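Local coordinates for spike glycoprotein (Bat coronavirus HKU9, PDB 5GYQ) that probably attaches the virion to the host cell membrane by binding a host receptor, as the putative receptor-binding domain of the viral spike, at residues V37-P42 with H103-L107; A114-F119 with F132-I137; C48-S52 with F98-L102. All coordinates share one frame; numbering follows the deposited sequence.

Contact 1 (V37-P42 with H103-L107); sequences VVDSLP and HAFYL
V37 meets H103 through its carbonyl group: H103 ND1 donates a hydrogen bond to V37 O at 2.8 Å. The bond is bent, with an N-H...O angle of 139°, and the oxygen lies 21° out of the imidazole plane. H103 reaches the loop because its CG stands anti to the backbone N (chi1 -167°). At V38 the backbone again does the touching, V38 O coming within 3.0 Å of H103 CE1 at the ring edge; the same oxygen accepts a weak bond from L41 N within the loop. T43 OG1 completes the hold on the ring by bonding H103 NE2.

With L41 the contact turns apolar. L41 CB lies 3.9 Å from H103 CE1, and the methyl L41 CD1 sits over one face of the F105 ring, 4.0 Å from its centroid, displaced toward the rim in a CH-pi contact. L13 of helix 10-14 also packs against F105. P42 closes the segment with its carbonyl: Y106 N donates to P42 O at 2.9 Å in a nearly straight bond. P42 O also lies 3.3 Å from F105 CB and at the edge of the Y106 ring, while the proline ring borders the backbone of Y106.

The loop leading into strand 43-49 is thus fixed against strand 100-111 of the central antiparallel sheet by two polar ends and an apolar middle. One imidazole, gripped at both nitrogens, and one backbone N-H secure the ends, and a leucine methyl on a phenyl face lies between them. Holding both imidazole nitrogens in this way should restrict rotation of the ring.

Contact 2 (A114-F119 with F132-I137); sequences AVANRF and FIDTVI
F132, in the first turn of helix 130-139, meets F119 in a T-shaped stack: the edge of F119 points at the face of F132, the planes are 89° apart and the centroids 4.8 Å. F119 CD2 sits above the middle of the F132 ring. The CG of F132 stands anti to its backbone N (chi1 172°), which swings the ring out over the loop 114-119. Around it, R118 CG lies 3.6 Å from F132 CE1, R118 O approaches F132 CZ obliquely, and A116 CB is 3.9 Å from F132 CE2. The guanidinium of R118 is in turn covered on one face by F119 CE2.

T135 takes part through solvent. A water donates to T135 OG1 at 3.0 Å and accepts a weak bond from R118 NH1. V136, one turn beyond F132, places CG2 beneath the other face of the F132 ring and near A116 CB, while V136 CG1 touches the backbone at V115 C (3.6 Å). Last comes I137, whose CA meets A114 CB at 4.0 Å.

No direct hydrogen bond joins the segments; A114 N and A116 N are bonded instead by the side chains of Q18 and N91. V115 turns its side chain from the helix and touches the bound NAG. Apolar packing and the aromatic stack, with one weak water bridge, probably account for most of the attachment.

Contact 3 (C48-S52 with F98-L102); sequences CYGVS and FYGCL
C48 and C101 form a cross-strand disulfide at a non-hydrogen-bonded pair of the five-stranded antiparallel sheet that forms the core of this receptor-binding domain. Edge strand 43-49 runs here against strand 100-111. The two SG atoms are 2.0 Å apart, and the dihedral about the bond is 110°. Both cysteines place SG anti to the carbonyl carbon (chi1 -69° and -68°). V51 CG1, in the loop that follows C48 and Y49, lies 4.2 Å from C101 SG.

On the other face stands Y49, whose side chain crosses that of F98 at about a right angle. Y49 CD2 comes to the edge of the phenyl ring, 3.7 Å from F98 CD2, while L102 CD1 lies near the plane of the tyrosine ring at its edge, 3.8 Å from Y49 OH. R82 makes a cation-pi contact with the same tyrosine. Between the two faces, Y49 and G100 exchange a pair of backbone hydrogen bonds, 2.9 Å from Y49 N to G100 O and 3.0 Å from G100 N to Y49 O.

Past the paired residues the chain turns at G50. The ring of Y99, set across V51 at about a right angle, lies against this backbone, with Y99 CD1 3.2 Å from Y49 O and Y99 CE1 3.2 Å from G50 O.

Contacts 1 and 3 follow one another along the same strand, their centres about 16 Å apart: both use strand 100-111 of the central antiparallel sheet, and residues 98-102 run straight on into 103-107. Strand 43-49 follows the loop of contact 1 and its end supplies the first residues of contact 3, so the whole span from 48 to 102 falls within the stretch 37-107. Contact 2 comes later in the chain, after strand 100-111, its centre about 26 Å from that of contact 1 and 29 Å from that of contact 3, on the opposite side of the chain's centre from contact 3. Contacts 1 and 3 thus join the 37-52 region to the sheet, while contact 2 packs a loop on a helix near the glycan.

Contact 1 (V37-P42 with H103-L107)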
ATOM      1  N   VAL A  37       9.600   1.495  -5.767  1.00 23.39           N
ATOM      2  CA  VAL A  37       8.229   1.063  -5.524  1.00 31.35           C
ATOM      3  C   VAL A  37       7.441   0.888  -6.818  1.00 34.55           C
ATOM      4  O   VAL A  37       6.253   0.565  -6.785  1.00 32.91           O
ATOM      5  CB  VAL A  37       7.480   2.055  -4.615  1.00 25.76           C
ATOM      6  CG1 VAL A  37       8.175   2.157  -3.268  1.00 25.05           C
ATOM      7  CG2 VAL A  37       7.391   3.418  -5.277  1.00 26.90           C
ATOM      8  N   VAL A  38       8.096   1.103  -7.955  1.00 31.20           N
ATOM      9  CA  VAL A  38       7.441   0.918  -9.246  1.00 36.61           C
ATOM     10  C   VAL A  38       8.211  -0.049 -10.148  1.00 34.24           C
ATOM     11  O   VAL A  38       7.898  -1.237 -10.205  1.00 33.97           O
ATOM     12  CB  VAL A  38       7.253   2.262  -9.988  1.00 41.28           C
ATOM     13  CG1 VAL A  38       6.453   2.053 -11.270  1.00 48.99           C
ATOM     14  CG2 VAL A  38       6.555   3.278  -9.092  1.00 36.28           C
ATOM     15  N   ASP A  39       9.225   0.462 -10.842  1.00 44.62           N
ATOM     16  CA  ASP A  39       9.917  -0.302 -11.878  1.00 42.08           C
ATOM     17  C   ASP A  39      10.638  -1.544 -11.357  1.00 39.15           C
ATOM     18  O   ASP A  39      10.512  -2.627 -11.931  1.00 42.27           O
ATOM     19  CB  ASP A  39      10.916   0.596 -12.606  1.00 50.63           C
ATOM     20  CG  ASP A  39      10.250   1.777 -13.280  1.00 64.30           C
ATOM     21  OD1 ASP A  39       9.870   1.648 -14.464  1.00 70.74           O
ATOM     22  OD2 ASP A  39      10.100   2.833 -12.627  1.00 65.12           O
ATOM     23  N   SER A  40      11.393  -1.383 -10.275  1.00 40.63           N
ATOM     24  CA  SER A  40      12.214  -2.470  -9.743  1.00 37.43           C
ATOM     25  C   SER A  40      11.383  -3.657  -9.261  1.00 38.56           C
ATOM     26  O   SER A  40      11.845  -4.797  -9.296  1.00 46.11           O
ATOM     27  CB  SER A  40      13.093  -1.960  -8.603  1.00 39.77           C
ATOM     28  OG  SER A  40      14.051  -1.031  -9.081  1.00 46.63           O
ATOM     29  N   LEU A  41      10.162  -3.386  -8.810  1.00 40.11           N
ATOM     30  CA  LEU A  41       9.271  -4.441  -8.338  1.00 38.11           C
ATOM     31  C   LEU A  41       8.774  -5.312  -9.486  1.00 34.05           C
ATOM     32  O   LEU A  41       8.502  -4.811 -10.578  1.00 36.64           O
ATOM     33  CB  LEU A  41       8.081  -3.839  -7.590  1.00 30.77           C
ATOM     34  CG  LEU A  41       8.391  -3.146  -6.264  1.00 32.60           C
ATOM     35  CD1 LEU A  41       7.130  -2.538  -5.676  1.00 31.80           C
ATOM     36  CD2 LEU A  41       9.014  -4.131  -5.292  1.00 27.23           C
ATOM     37  N   PRO A  42       8.659  -6.627  -9.242  1.00 29.08           N
ATOM     38  CA  PRO A  42       8.096  -7.568 -10.217  1.00 25.92           C
ATOM     39  C   PRO A  42       6.580  -7.421 -10.305  1.00 30.36           C
ATOM     40  O   PRO A  42       5.850  -8.093  -9.579  1.00 25.50           O
ATOM     41  CB  PRO A  42       8.489  -8.935  -9.653  1.00 25.25           C
ATOM     42  CG  PRO A  42       8.614  -8.709  -8.186  1.00 30.12           C
ATOM     43  CD  PRO A  42       9.127  -7.305  -8.020  1.00 28.80           C
ATOM     44  N   HIS A 103      -0.247  -0.798  -6.602  1.00 20.21           N
ATOM     45  CA  HIS A 103       0.793  -1.606  -7.216  1.00 20.11           C
ATOM     46  C   HIS A 103       0.935  -2.956  -6.527  1.00 19.76           C
ATOM     47  O   HIS A 103       1.499  -3.060  -5.437  1.00 14.52           O
ATOM     48  CB  HIS A 103       2.128  -0.863  -7.194  1.00 24.28           C
ATOM     49  CG  HIS A 103       3.179  -1.482  -8.062  1.00 26.72           C
ATOM     50  ND1 HIS A 103       4.425  -0.924  -8.237  1.00 32.50           N
ATOM     51  CD2 HIS A 103       3.161  -2.612  -8.810  1.00 28.31           C
ATOM     52  CE1 HIS A 103       5.135  -1.685  -9.053  1.00 37.19           C
ATOM     53  NE2 HIS A 103       4.391  -2.713  -9.414  1.00 35.03           N
ATOM     54  N   ALA A 104       0.417  -3.991  -7.177  1.00 15.08           N
ATOM     55  CA  ALA A 104       0.554  -5.353  -6.690  1.00 18.33           C
ATOM     56  C   ALA A 104       1.705  -6.048  -7.405  1.00 21.83           C
ATOM     57  O   ALA A 104       1.799  -6.013  -8.636  1.00 23.73           O
ATOM     58  CB  ALA A 104      -0.737  -6.120  -6.883  1.00 19.61           C
ATOM     59  N   PHE A 105       2.578  -6.674  -6.624  1.00 24.15           N
ATOM     60  CA  PHE A 105       3.775  -7.309  -7.160  1.00 24.97           C
ATOM     61  C   PHE A 105       3.963  -8.706  -6.579  1.00 25.16           C
ATOM     62  O   PHE A 105       3.440  -9.019  -5.508  1.00 23.52           O
ATOM     63  CB  PHE A 105       5.009  -6.445  -6.884  1.00 28.17           C
ATOM     64  CG  PHE A 105       5.202  -6.100  -5.430  1.00 26.36           C
ATOM     65  CD1 PHE A 105       6.020  -6.874  -4.623  1.00 25.79           C
ATOM     66  CD2 PHE A 105       4.577  -4.995  -4.875  1.00 24.72           C
ATOM     67  CE1 PHE A 105       6.205  -6.555  -3.287  1.00 27.43           C
ATOM     68  CE2 PHE A 105       4.757  -4.675  -3.541  1.00 17.78           C
ATOM     69  CZ  PHE A 105       5.573  -5.457  -2.749  1.00 24.36           C
ATOM     70  N   TYR A 106       4.719  -9.540  -7.288  1.00 26.88           N
ATOM     71  CA  TYR A 106       4.895 -10.939  -6.908  1.00 24.80           C
ATOM     72  C   TYR A 106       5.784 -11.124  -5.681  1.00 30.47           C
ATOM     73  O   TYR A 106       6.823 -10.482  -5.547  1.00 30.28           O
ATOM     74  CB  TYR A 106       5.467 -11.736  -8.087  1.00 31.97           C
ATOM     75  CG  TYR A 106       4.481 -11.928  -9.219  1.00 26.56           C
ATOM     76  CD1 TYR A 106       3.567 -12.973  -9.201  1.00 37.43           C
ATOM     77  CD2 TYR A 106       4.457 -11.057 -10.298  1.00 31.93           C
ATOM     78  CE1 TYR A 106       2.659 -13.150 -10.231  1.00 35.20           C
ATOM     79  CE2 TYR A 106       3.554 -11.225 -11.333  1.00 32.77           C
ATOM     80  CZ  TYR A 106       2.656 -12.272 -11.293  1.00 32.65           C
ATOM     81  OH  TYR A 106       1.756 -12.441 -12.320  1.00 40.62           O
ATOM     82  N   LEU A 107       5.351 -12.009  -4.788  1.00 35.52           N
ATOM     83  CA  LEU A 107       6.132 -12.397  -3.619  1.00 36.75           C
ATOM     84  C   LEU A 107       6.514 -13.867  -3.704  1.00 38.27           C
ATOM     85  O   LEU A 107       7.429 -14.319  -3.012  1.00 41.55           O
ATOM     86  CB  LEU A 107       5.351 -12.143  -2.328  1.00 27.79           C
ATOM     87  CG  LEU A 107       5.285 -10.716  -1.791  1.00 31.01           C
ATOM     88  CD1 LEU A 107       4.390 -10.663  -0.570  1.00 25.61           C
ATOM     89  CD2 LEU A 107       6.679 -10.215  -1.454  1.00 28.15           C
TER

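Contact 2 (A114-F119 with F132-I137)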
ATOM      1  N   ALA A 114      -3.154 -13.018   7.581  1.00 14.65           N
ATOM      2  CA  ALA A 114      -3.888 -12.516   8.739  1.00 10.06           C
ATOM      3  C   ALA A 114      -4.837 -11.389   8.356  1.00 15.69           C
ATOM      4  O   ALA A 114      -4.423 -10.243   8.184  1.00 13.45           O
ATOM      5  CB  ALA A 114      -2.924 -12.050   9.816  1.00 11.69           C
ATOM      6  N   VAL A 115      -6.116 -11.728   8.232  1.00 12.05           N
ATOM      7  CA  VAL A 115      -7.129 -10.779   7.795  1.00 11.41           C
ATOM      8  C   VAL A 115      -8.261 -10.694   8.810  1.00 12.59           C
ATOM      9  O   VAL A 115      -8.895 -11.699   9.117  1.00 12.17           O
ATOM     10  CB  VAL A 115      -7.706 -11.172   6.421  1.00 15.37           C
ATOM     11  CG1 VAL A 115      -8.778 -10.184   5.981  1.00 13.83           C
ATOM     12  CG2 VAL A 115      -6.599 -11.254   5.389  1.00 11.56           C
ATOM     13  N   ALA A 116      -8.512  -9.496   9.332  1.00 10.83           N
ATOM     14  CA  ALA A 116      -9.610  -9.297  10.272  1.00 10.66           C
ATOM     15  C   ALA A 116     -10.940  -9.463   9.554  1.00 15.13           C
ATOM     16  O   ALA A 116     -11.083  -9.048   8.404  1.00 15.32           O
ATOM     17  CB  ALA A 116      -9.521  -7.923  10.920  1.00  8.75           C
ATOM     18  N   ASN A 117     -11.909 -10.080  10.222  1.00 13.77           N
ATOM     19  CA  ASN A 117     -13.215 -10.289   9.608  1.00 16.71           C
ATOM     20  C   ASN A 117     -14.357  -9.808  10.503  1.00 14.90           C
ATOM     21  O   ASN A 117     -15.497 -10.241  10.362  1.00 15.17           O
ATOM     22  CB  ASN A 117     -13.403 -11.766   9.239  1.00 19.94           C
ATOM     23  CG  ASN A 117     -13.691 -12.643  10.440  1.00 22.41           C
ATOM     24  OD1 ASN A 117     -13.171 -12.420  11.534  1.00 33.89           O
ATOM     25  ND2 ASN A 117     -14.536 -13.649  10.239  1.00 48.43           N
ATOM     26  N   ARG A 118     -14.030  -8.899  11.416  1.00  9.88           N
ATOM     27  CA  ARG A 118     -15.016  -8.261  12.280  1.00 17.76           C
ATOM     28  C   ARG A 118     -14.463  -6.926  12.773  1.00 12.84           C
ATOM     29  O   ARG A 118     -13.265  -6.664  12.631  1.00 13.71           O
ATOM     30  CB  ARG A 118     -15.382  -9.168  13.462  1.00 18.82           C
ATOM     31  CG  ARG A 118     -14.192  -9.567  14.316  1.00 15.86           C
ATOM     32  CD  ARG A 118     -14.462 -10.833  15.109  1.00 27.99           C
ATOM     33  NE  ARG A 118     -15.158 -10.576  16.363  1.00 33.08           N
ATOM     34  CZ  ARG A 118     -14.696 -10.927  17.560  1.00 28.67           C
ATOM     35  NH1 ARG A 118     -13.534 -11.556  17.675  1.00 30.38           N
ATOM     36  NH2 ARG A 118     -15.403 -10.652  18.645  1.00 25.34           N
ATOM     37  N   PHE A 119     -15.342  -6.097  13.337  1.00 11.45           N
ATOM     38  CA  PHE A 119     -15.002  -4.761  13.841  1.00 10.18           C
ATOM     39  C   PHE A 119     -14.585  -3.826  12.706  1.00 14.47           C
ATOM     40  O   PHE A 119     -13.394  -3.660  12.436  1.00 10.81           O
ATOM     41  CB  PHE A 119     -13.898  -4.832  14.904  1.00 10.04           C
ATOM     42  CG  PHE A 119     -14.242  -5.700  16.086  1.00 13.08           C
ATOM     43  CD1 PHE A 119     -15.383  -5.455  16.838  1.00 17.24           C
ATOM     44  CD2 PHE A 119     -13.418  -6.750  16.455  1.00 14.45           C
ATOM     45  CE1 PHE A 119     -15.700  -6.248  17.924  1.00 15.34           C
ATOM     46  CE2 PHE A 119     -13.730  -7.547  17.546  1.00 14.19           C
ATOM     47  CZ  PHE A 119     -14.871  -7.295  18.280  1.00 18.58           C
ATOM     48  N   PHE A 132      -7.172  -7.507  19.907  1.00 13.86           N
ATOM     49  CA  PHE A 132      -7.905  -8.050  18.765  1.00 12.17           C
ATOM     50  C   PHE A 132      -6.961  -8.389  17.619  1.00 10.86           C
ATOM     51  O   PHE A 132      -7.068  -9.457  17.010  1.00 12.87           O
ATOM     52  CB  PHE A 132      -8.973  -7.072  18.281  1.00 14.06           C
ATOM     53  CG  PHE A 132      -9.631  -7.493  16.996  1.00 13.30           C
ATOM     54  CD1 PHE A 132     -10.331  -8.688  16.921  1.00 13.74           C
ATOM     55  CD2 PHE A 132      -9.537  -6.706  15.862  1.00 12.95           C
ATOM     56  CE1 PHE A 132     -10.933  -9.087  15.734  1.00 11.42           C
ATOM     57  CE2 PHE A 132     -10.137  -7.097  14.676  1.00 12.03           C
ATOM     58  CZ  PHE A 132     -10.836  -8.289  14.615  1.00 14.26           C
ATOM     59  N   ILE A 133      -6.042  -7.467  17.335  1.00 14.23           N
ATOM     60  CA  ILE A 133      -5.014  -7.661  16.315  1.00 12.02           C
ATOM     61  C   ILE A 133      -4.245  -8.950  16.572  1.00 15.83           C
ATOM     62  O   ILE A 133      -4.044  -9.768  15.661  1.00 13.67           O
ATOM     63  CB  ILE A 133      -4.036  -6.470  16.279  1.00 16.78           C
ATOM     64  CG1 ILE A 133      -4.731  -5.227  15.709  1.00 14.42           C
ATOM     65  CG2 ILE A 133      -2.795  -6.809  15.461  1.00 16.07           C
ATOM     66  CD1 ILE A 133      -3.884  -3.966  15.773  1.00 15.84           C
ATOM     67  N   ASP A 134      -3.826  -9.124  17.823  1.00 15.17           N
ATOM     68  CA  ASP A 134      -3.159 -10.350  18.251  1.00 23.94           C
ATOM     69  C   ASP A 134      -4.027 -11.578  17.981  1.00 19.68           C
ATOM     70  O   ASP A 134      -3.510 -12.610  17.546  1.00 17.78           O
ATOM     71  CB  ASP A 134      -2.793 -10.286  19.739  1.00 25.60           C
ATOM     72  CG  ASP A 134      -1.687  -9.280  20.030  1.00 29.89           C
ATOM     73  OD1 ASP A 134      -0.883  -8.990  19.117  1.00 33.68           O
ATOM     74  OD2 ASP A 134      -1.618  -8.779  21.175  1.00 33.75           O
ATOM     75  N   THR A 135      -5.338 -11.482  18.222  1.00 11.63           N
ATOM     76  CA  THR A 135      -6.203 -12.631  17.910  1.00 12.30           C
ATOM     77  C   THR A 135      -6.267 -12.913  16.408  1.00 16.00           C
ATOM     78  O   THR A 135      -6.377 -14.065  16.001  1.00 15.34           O
ATOM     79  CB  THR A 135      -7.654 -12.452  18.429  1.00 17.65           C
ATOM     80  OG1 THR A 135      -8.300 -11.399  17.707  1.00 13.43           O
ATOM     81  CG2 THR A 135      -7.673 -12.157  19.914  1.00 14.93           C
ATOM     82  N   VAL A 136      -6.207 -11.868  15.587  1.00 13.80           N
ATOM     83  CA  VAL A 136      -6.251 -12.057  14.133  1.00 12.93           C
ATOM     84  C   VAL A 136      -4.974 -12.748  13.636  1.00 14.30           C
ATOM     85  O   VAL A 136      -5.013 -13.743  12.885  1.00 13.52           O
ATOM     86  CB  VAL A 136      -6.440 -10.711  13.394  1.00 13.86           C
ATOM     87  CG1 VAL A 136      -6.331 -10.901  11.891  1.00 16.39           C
ATOM     88  CG2 VAL A 136      -7.792 -10.092  13.754  1.00 10.08           C
ATOM     89  N   ILE A 137      -3.840 -12.219  14.085  1.00 12.55           N
ATOM     90  CA  ILE A 137      -2.541 -12.781  13.738  1.00 16.50           C
ATOM     91  C   ILE A 137      -2.433 -14.230  14.215  1.00 21.23           C
ATOM     92  O   ILE A 137      -1.938 -15.092  13.484  1.00 19.97           O
ATOM     93  CB  ILE A 137      -1.396 -11.934  14.331  1.00 13.70           C
ATOM     94  CG1 ILE A 137      -1.372 -10.554  13.666  1.00 14.83           C
ATOM     95  CG2 ILE A 137      -0.058 -12.636  14.142  1.00 16.56           C
ATOM     96  CD1 ILE A 137      -0.384  -9.594  14.283  1.00 22.67           C
TER
HETATM   97  O   HOH W   1     -10.882 -12.633  16.769  1.00 24.60           O

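Contact 3 (C48-S52 with F98-L102)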
ATOM      1  N   CYS A  48      -3.710   2.799 -11.919  1.00 26.59           N
ATOM      2  CA  CYS A  48      -3.616   4.187 -11.484  1.00 25.65           C
ATOM      3  C   CYS A  48      -4.916   4.969 -11.665  1.00 25.20           C
ATOM      4  O   CYS A  48      -5.690   4.713 -12.585  1.00 28.04           O
ATOM      5  CB  CYS A  48      -2.482   4.892 -12.225  1.00 32.72           C
ATOM      6  SG  CYS A  48      -0.824   4.333 -11.779  1.00 38.33           S
ATOM      7  N   TYR A  49      -5.132   5.932 -10.774  1.00 24.34           N
ATOM      8  CA  TYR A  49      -6.315   6.780 -10.776  1.00 22.88           C
ATOM      9  C   TYR A  49      -5.915   8.247 -10.652  1.00 32.37           C
ATOM     10  O   TYR A  49      -5.340   8.659  -9.639  1.00 31.58           O
ATOM     11  CB  TYR A  49      -7.253   6.401  -9.628  1.00 25.71           C
ATOM     12  CG  TYR A  49      -7.504   4.916  -9.498  1.00 24.91           C
ATOM     13  CD1 TYR A  49      -8.557   4.307 -10.170  1.00 23.70           C
ATOM     14  CD2 TYR A  49      -6.690   4.123  -8.698  1.00 24.34           C
ATOM     15  CE1 TYR A  49      -8.789   2.949 -10.054  1.00 23.93           C
ATOM     16  CE2 TYR A  49      -6.914   2.766  -8.577  1.00 29.33           C
ATOM     17  CZ  TYR A  49      -7.965   2.185  -9.255  1.00 30.20           C
ATOM     18  OH  TYR A  49      -8.188   0.833  -9.134  1.00 31.11           O
ATOM     19  N   GLY A  50      -6.222   9.032 -11.684  1.00 31.18           N
ATOM     20  CA  GLY A  50      -5.916  10.451 -11.687  1.00 32.07           C
ATOM     21  C   GLY A  50      -4.577  10.752 -12.331  1.00 34.54           C
ATOM     22  O   GLY A  50      -4.157  11.905 -12.418  1.00 36.05           O
ATOM     23  N   VAL A  51      -3.907   9.699 -12.788  1.00 30.35           N
ATOM     24  CA  VAL A  51      -2.590   9.813 -13.401  1.00 26.82           C
ATOM     25  C   VAL A  51      -2.328   8.523 -14.172  1.00 27.60           C
ATOM     26  O   VAL A  51      -2.843   7.474 -13.805  1.00 34.76           O
ATOM     27  CB  VAL A  51      -1.488  10.062 -12.337  1.00 33.89           C
ATOM     28  CG1 VAL A  51      -1.474   8.943 -11.303  1.00 30.83           C
ATOM     29  CG2 VAL A  51      -0.116  10.220 -12.982  1.00 36.69           C
ATOM     30  N   SER A  52      -1.559   8.592 -15.254  1.00 33.18           N
ATOM     31  CA  SER A  52      -1.193   7.380 -15.976  1.00 35.23           C
ATOM     32  C   SER A  52       0.070   6.791 -15.359  1.00 31.64           C
ATOM     33  O   SER A  52       0.895   7.527 -14.820  1.00 33.60           O
ATOM     34  CB  SER A  52      -0.985   7.665 -17.465  1.00 37.99           C
ATOM     35  OG  SER A  52       0.217   8.374 -17.687  1.00 43.58           O
ATOM     36  N   PHE A  98      -9.799   8.676  -4.378  1.00 26.27           N
ATOM     37  CA  PHE A  98      -8.402   8.275  -4.347  1.00 23.96           C
ATOM     38  C   PHE A  98      -7.651   8.759  -5.581  1.00 25.84           C
ATOM     39  O   PHE A  98      -8.041   8.472  -6.712  1.00 25.19           O
ATOM     40  CB  PHE A  98      -8.291   6.753  -4.225  1.00 18.49           C
ATOM     41  CG  PHE A  98      -6.878   6.243  -4.234  1.00 15.59           C
ATOM     42  CD1 PHE A  98      -6.004   6.567  -3.211  1.00 20.23           C
ATOM     43  CD2 PHE A  98      -6.429   5.429  -5.261  1.00 19.76           C
ATOM     44  CE1 PHE A  98      -4.703   6.096  -3.217  1.00 16.52           C
ATOM     45  CE2 PHE A  98      -5.131   4.955  -5.272  1.00 23.49           C
ATOM     46  CZ  PHE A  98      -4.268   5.291  -4.249  1.00 19.76           C
ATOM     47  N   TYR A  99      -6.583   9.512  -5.346  1.00 25.42           N
ATOM     48  CA  TYR A  99      -5.673   9.939  -6.402  1.00 24.26           C
ATOM     49  C   TYR A  99      -4.325   9.281  -6.155  1.00 27.63           C
ATOM     50  O   TYR A  99      -3.674   9.547  -5.143  1.00 23.12           O
ATOM     51  CB  TYR A  99      -5.555  11.468  -6.433  1.00 23.54           C
ATOM     52  CG  TYR A  99      -4.442  12.015  -7.306  1.00 26.59           C
ATOM     53  CD1 TYR A  99      -4.214  11.513  -8.580  1.00 32.82           C
ATOM     54  CD2 TYR A  99      -3.641  13.060  -6.863  1.00 35.91           C
ATOM     55  CE1 TYR A  99      -3.200  12.022  -9.380  1.00 38.60           C
ATOM     56  CE2 TYR A  99      -2.628  13.578  -7.655  1.00 29.66           C
ATOM     57  CZ  TYR A  99      -2.413  13.056  -8.912  1.00 33.90           C
ATOM     58  OH  TYR A  99      -1.408  13.567  -9.701  1.00 38.96           O
ATOM     59  N   GLY A 100      -3.919   8.402  -7.065  1.00 22.85           N
ATOM     60  CA  GLY A 100      -2.687   7.659  -6.872  1.00 20.99           C
ATOM     61  C   GLY A 100      -2.694   6.300  -7.540  1.00 22.75           C
ATOM     62  O   GLY A 100      -3.368   6.113  -8.542  1.00 23.68           O
ATOM     63  N   CYS A 101      -1.949   5.343  -6.992  1.00 22.30           N
ATOM     64  CA  CYS A 101      -1.814   4.042  -7.649  1.00 20.42           C
ATOM     65  C   CYS A 101      -1.817   2.837  -6.712  1.00 20.78           C
ATOM     66  O   CYS A 101      -1.332   2.899  -5.584  1.00 21.08           O
ATOM     67  CB  CYS A 101      -0.530   4.012  -8.483  1.00 26.53           C
ATOM     68  SG  CYS A 101      -0.570   5.106  -9.918  1.00 57.37           S
ATOM     69  N   LEU A 102      -2.374   1.740  -7.212  1.00 21.64           N
ATOM     70  CA  LEU A 102      -2.323   0.442  -6.555  1.00 24.26           C
ATOM     71  C   LEU A 102      -1.323  -0.435  -7.289  1.00 28.38           C
ATOM     72  O   LEU A 102      -1.521  -0.771  -8.461  1.00 23.95           O
ATOM     73  CB  LEU A 102      -3.696  -0.228  -6.546  1.00 19.08           C
ATOM     74  CG  LEU A 102      -4.863   0.565  -5.966  1.00 28.31           C
ATOM     75  CD1 LEU A 102      -6.150  -0.230  -6.109  1.00 24.57           C
ATOM     76  CD2 LEU A 102      -4.601   0.909  -4.513  1.00 25.53           C
TER